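Long-range contact in serine protease inhibitor (Thermoanaerobacter tengcongensis, PDB 2PEF), which probably inhibits serine proteases as a member of the serpin family, and is seen here in the latent state: residues M1-F9 and D69-K79. Sequence-based numbering, arbitrary orientation. Where two conformers were deposited one is given.
Sequences MEKNIDEKF and DLNKYLYTYMK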
loop_
_atom_site.group_PDB
_atom_site.type_symbol
_atom_site.label_atom_id
_atom_site.label_comp_id
_atom_site.label_asym_id
_atom_site.label_seq_id
_atom_site.Cartn_x
_atom_site.Cartn_y
_atom_site.Cartn_z
ATOM N N MET A 1 12.820 13.738 -17.501
ATOM C CA MET A 1 11.846 13.389 -16.424
ATOM C C MET A 1 12.069 11.976 -15.898
ATOM O O MET A 1 11.743 11.674 -14.749
ATOM C CB MET A 1 10.406 13.516 -16.927
ATOM C CG MET A 1 9.828 14.920 -16.859
ATOM S SD MET A 1 8.023 14.916 -16.849
ATOM C CE MET A 1 7.651 14.518 -18.559
ATOM N N GLU A 2 12.620 11.113 -16.745
ATOM C CA GLU A 2 12.819 9.712 -16.381
ATOM C C GLU A 2 14.123 9.475 -15.630
ATOM O O GLU A 2 15.072 10.249 -15.748
ATOM C CB GLU A 2 12.754 8.817 -17.621
ATOM C CG GLU A 2 11.374 8.782 -18.282
ATOM C CD GLU A 2 11.358 7.992 -19.573
ATOM O OE1 GLU A 2 12.426 7.489 -19.977
ATOM O OE2 GLU A 2 10.279 7.881 -20.194
ATOM N N LYS A 3 14.137 8.410 -14.833
ATOM C CA LYS A 3 15.350 7.906 -14.200
ATOM C C LYS A 3 15.188 6.406 -14.062
ATOM O O LYS A 3 14.260 5.924 -13.398
ATOM C CB LYS A 3 15.588 8.560 -12.836
ATOM C CG LYS A 3 16.935 8.224 -12.206
ATOM C CD LYS A 3 17.173 9.040 -10.941
ATOM C CE LYS A 3 18.541 8.756 -10.340
ATOM N NZ LYS A 3 19.653 9.369 -11.117
ATOM N N ASN A 4 16.088 5.672 -14.707
ATOM C CA ASN A 4 15.981 4.227 -14.797
ATOM C C ASN A 4 15.946 3.581 -13.424
ATOM O O ASN A 4 16.752 3.914 -12.549
ATOM C CB ASN A 4 17.124 3.659 -15.645
ATOM C CG ASN A 4 17.105 4.177 -17.080
ATOM O OD1 ASN A 4 18.143 4.262 -17.732
ATOM N ND2 ASN A 4 15.918 4.529 -17.572
ATOM N N ILE A 5 14.988 2.680 -13.230
ATOM C CA ILE A 5 14.894 1.933 -11.984
ATOM C C ILE A 5 16.187 1.145 -11.819
ATOM O O ILE A 5 16.575 0.375 -12.702
ATOM C CB ILE A 5 13.655 0.998 -11.943
ATOM C CG1 ILE A 5 12.361 1.769 -12.274
ATOM C CG2 ILE A 5 13.558 0.278 -10.597
ATOM C CD1 ILE A 5 12.051 2.968 -11.367
ATOM N N ASP A 6 16.859 1.385 -10.699
ATOM C CA ASP A 6 18.169 0.811 -10.416
ATOM C C ASP A 6 18.182 0.159 -9.037
ATOM O O ASP A 6 17.174 0.182 -8.324
ATOM C CB ASP A 6 19.260 1.892 -10.520
ATOM C CG ASP A 6 19.005 3.098 -9.608
ATOM O OD1 ASP A 6 18.142 3.030 -8.706
ATOM O OD2 ASP A 6 19.686 4.130 -9.791
ATOM N N GLU A 7 19.331 -0.395 -8.655
ATOM C CA GLU A 7 19.455 -1.098 -7.380
ATOM C C GLU A 7 19.260 -0.172 -6.177
ATOM O O GLU A 7 18.717 -0.592 -5.157
ATOM C CB GLU A 7 20.794 -1.836 -7.288
ATOM C CG GLU A 7 20.986 -2.934 -8.332
ATOM N N LYS A 8 19.693 1.084 -6.303
ATOM C CA LYS A 8 19.491 2.080 -5.247
ATOM C C LYS A 8 18.007 2.281 -4.947
ATOM O O LYS A 8 17.590 2.199 -3.793
ATOM C CB LYS A 8 20.162 3.415 -5.593
ATOM C CG LYS A 8 19.901 4.526 -4.569
ATOM C CD LYS A 8 20.839 5.715 -4.744
ATOM C CE LYS A 8 22.196 5.480 -4.085
ATOM N NZ LYS A 8 22.099 5.172 -2.627
ATOM N N PHE A 9 17.212 2.532 -5.986
ATOM C CA PHE A 9 15.768 2.690 -5.811
ATOM C C PHE A 9 15.110 1.430 -5.244
ATOM O O PHE A 9 14.295 1.516 -4.327
ATOM C CB PHE A 9 15.076 3.098 -7.119
ATOM C CG PHE A 9 13.573 3.153 -7.012
ATOM C CD1 PHE A 9 12.940 4.282 -6.503
ATOM C CD2 PHE A 9 12.790 2.067 -7.410
ATOM C CE1 PHE A 9 11.546 4.337 -6.393
ATOM C CE2 PHE A 9 11.392 2.112 -7.302
ATOM C CZ PHE A 9 10.775 3.249 -6.795
ATOM N N ASP A 69 15.025 13.512 -7.425
ATOM C CA ASP A 69 15.346 12.183 -7.944
ATOM C C ASP A 69 14.225 11.180 -7.674
ATOM O O ASP A 69 13.905 10.355 -8.536
ATOM C CB ASP A 69 16.679 11.680 -7.376
ATOM C CG ASP A 69 17.888 12.258 -8.101
ATOM O OD1 ASP A 69 17.714 12.910 -9.154
ATOM O OD2 ASP A 69 19.022 12.046 -7.618
ATOM N N LEU A 70 13.623 11.260 -6.487
ATOM C CA LEU A 70 12.494 10.400 -6.147
ATOM C C LEU A 70 11.322 10.620 -7.104
ATOM O O LEU A 70 10.655 9.658 -7.491
ATOM C CB LEU A 70 12.053 10.590 -4.688
ATOM C CG LEU A 70 11.059 9.552 -4.145
ATOM C CD1 LEU A 70 11.694 8.169 -4.030
ATOM C CD2 LEU A 70 10.494 9.988 -2.804
ATOM N N ASN A 71 11.087 11.881 -7.474
ATOM C CA ASN A 71 10.086 12.236 -8.481
ATOM C C ASN A 71 10.346 11.514 -9.797
ATOM O O ASN A 71 9.432 10.929 -10.385
ATOM C CB ASN A 71 10.075 13.749 -8.745
ATOM C CG ASN A 71 9.475 14.547 -7.609
ATOM O OD1 ASN A 71 8.814 14.005 -6.721
ATOM N ND2 ASN A 71 9.715 15.854 -7.625
ATOM N N LYS A 72 11.598 11.568 -10.253
ATOM C CA LYS A 72 11.985 10.922 -11.504
ATOM C C LYS A 72 11.810 9.408 -11.406
ATOM O O LYS A 72 11.255 8.780 -12.310
ATOM C CB LYS A 72 13.427 11.277 -11.873
ATOM C CG LYS A 72 13.640 12.756 -12.131
ATOM C CD LYS A 72 14.969 13.018 -12.816
ATOM C CE LYS A 72 15.165 14.502 -13.084
ATOM N NZ LYS A 72 15.511 15.257 -11.848
ATOM N N TYR A 73 12.275 8.834 -10.299
ATOM C CA TYR A 73 12.144 7.397 -10.055
ATOM C C TYR A 73 10.685 6.943 -10.066
ATOM O O TYR A 73 10.333 5.952 -10.711
ATOM C CB TYR A 73 12.750 7.033 -8.700
ATOM C CG TYR A 73 14.239 6.771 -8.662
ATOM C CD1 TYR A 73 15.028 7.331 -7.654
ATOM C CD2 TYR A 73 14.861 5.949 -9.603
ATOM C CE1 TYR A 73 16.391 7.086 -7.588
ATOM C CE2 TYR A 73 16.232 5.698 -9.544
ATOM C CZ TYR A 73 16.986 6.268 -8.530
ATOM O OH TYR A 73 18.338 6.033 -8.458
ATOM N N LEU A 74 9.838 7.663 -9.333
ATOM C CA LEU A 74 8.440 7.272 -9.188
ATOM C C LEU A 74 7.664 7.457 -10.486
ATOM O O LEU A 74 6.857 6.603 -10.860
ATOM C CB LEU A 74 7.780 8.024 -8.030
ATOM C CG LEU A 74 8.235 7.584 -6.635
ATOM C CD1 LEU A 74 7.590 8.447 -5.576
ATOM C CD2 LEU A 74 7.929 6.106 -6.382
ATOM N N TYR A 75 7.929 8.562 -11.178
ATOM C CA TYR A 75 7.366 8.777 -12.502
ATOM C C TYR A 75 7.715 7.612 -13.428
ATOM O O TYR A 75 6.854 7.092 -14.126
ATOM C CB TYR A 75 7.856 10.108 -13.089
ATOM C CG TYR A 75 7.602 10.261 -14.568
ATOM C CD1 TYR A 75 6.334 10.591 -15.045
ATOM C CD2 TYR A 75 8.632 10.084 -15.492
ATOM C CE1 TYR A 75 6.095 10.736 -16.404
ATOM C CE2 TYR A 75 8.401 10.223 -16.857
ATOM C CZ TYR A 75 7.134 10.549 -17.303
ATOM O OH TYR A 75 6.916 10.682 -18.653
ATOM N N THR A 76 8.976 7.191 -13.409
ATOM C CA THR A 76 9.438 6.111 -14.275
ATOM C C THR A 76 8.849 4.770 -13.835
ATOM O O THR A 76 8.425 3.962 -14.672
ATOM C CB THR A 76 10.973 6.040 -14.293
ATOM O OG1 THR A 76 11.503 7.348 -14.556
ATOM C CG2 THR A 76 11.456 5.069 -15.362
ATOM N N TYR A 77 8.815 4.554 -12.523
ATOM C CA TYR A 77 8.247 3.334 -11.956
ATOM C C TYR A 77 6.785 3.170 -12.357
ATOM O O TYR A 77 6.385 2.108 -12.840
ATOM C CB TYR A 77 8.387 3.323 -10.432
ATOM C CG TYR A 77 8.085 1.979 -9.809
ATOM C CD1 TYR A 77 8.834 0.851 -10.147
ATOM C CD2 TYR A 77 7.059 1.837 -8.877
ATOM C CE1 TYR A 77 8.567 -0.388 -9.574
ATOM C CE2 TYR A 77 6.781 0.597 -8.294
ATOM C CZ TYR A 77 7.538 -0.509 -8.651
ATOM O OH TYR A 77 7.263 -1.734 -8.084
ATOM N N MET A 78 5.994 4.226 -12.161
ATOM C CA MET A 78 4.581 4.225 -12.544
ATOM C C MET A 78 4.394 4.020 -14.048
ATOM O O MET A 78 3.485 3.300 -14.477
ATOM C CB MET A 78 3.900 5.522 -12.108
ATOM C CG MET A 78 3.703 5.652 -10.607
ATOM S SD MET A 78 2.669 7.069 -10.206
ATOM C CE MET A 78 3.855 8.402 -10.364
ATOM N N LYS A 79 5.264 4.645 -14.835
ATOM C CA LYS A 79 5.233 4.531 -16.288
ATOM C C LYS A 79 5.451 3.091 -16.740
ATOM O O LYS A 79 4.875 2.663 -17.743
ATOM C CB LYS A 79 6.298 5.442 -16.909
ATOM C CG LYS A 79 6.218 5.590 -18.418
ATOM C CD LYS A 79 7.074 6.755 -18.878
ATOM C CE LYS A 79 6.970 6.968 -20.373
ATOM N NZ LYS A 79 7.600 8.263 -20.775
HETATM O O HOH W 1 18.788 12.102 -11.682
#
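Glu2 and Lys72 bring the two backbones to 5.1 Å between their CA atoms, where the extended N-terminal residues 1-6 cross the outer side of helix 69-79 before the chain turns into the helix that starts at Glu7. Lys3 N donates a nearly straight bond to Thr76 OG1 (2.9 Å, 167°), and that hydroxyl in turn donates to Lys72 O, which also accepts from Thr76 N on the opposite face of its plane. In one of its two conformers Met1 SD lies over a face of the Tyr75 ring, a Met-aromatic contact that the other may not share, while Glu2 CG meets that ring at its edge. Glu2 OE2 forms a salt bridge with Lys79 NZ (2.8 Å).

In the helical part of this latent serpin, the contact joins the N-terminal residues and the start of helix 7-22 to helix 67-80, whose inner side packs on helix 35-46 through Leu74 and Met78. The Tyr73 ring is sandwiched by two CH-pi contacts: Lys3, with CG anti to the backbone N (chi1 -172°), runs across one face, CD offset toward the ring's rim; Phe9 CB sits over the centre of the other. The Tyr73 hydroxyl donates to Asp6 OD2 on its syn side (2.7 Å), while Asp6 OD1 N-caps the new helix by accepting from Phe9 N (2.9 Å). Replacing Tyr73 by an alanine is likely to leave Asp6 OD2 without its phenol donor and to open a gap between Lys3 and Phe9. Phe9, Tyr73 and Tyr77 form an aromatic cluster of obliquely set rings, with Phe9 CE2 over a face of Tyr77 and Leu74 CD2 at the Phe9 edge. Ile5 CD1 packs against Tyr77 CB (3.8 Å). One water, accepting from Lys3 NZ and donating to Asp69 OD1, joins those side chains.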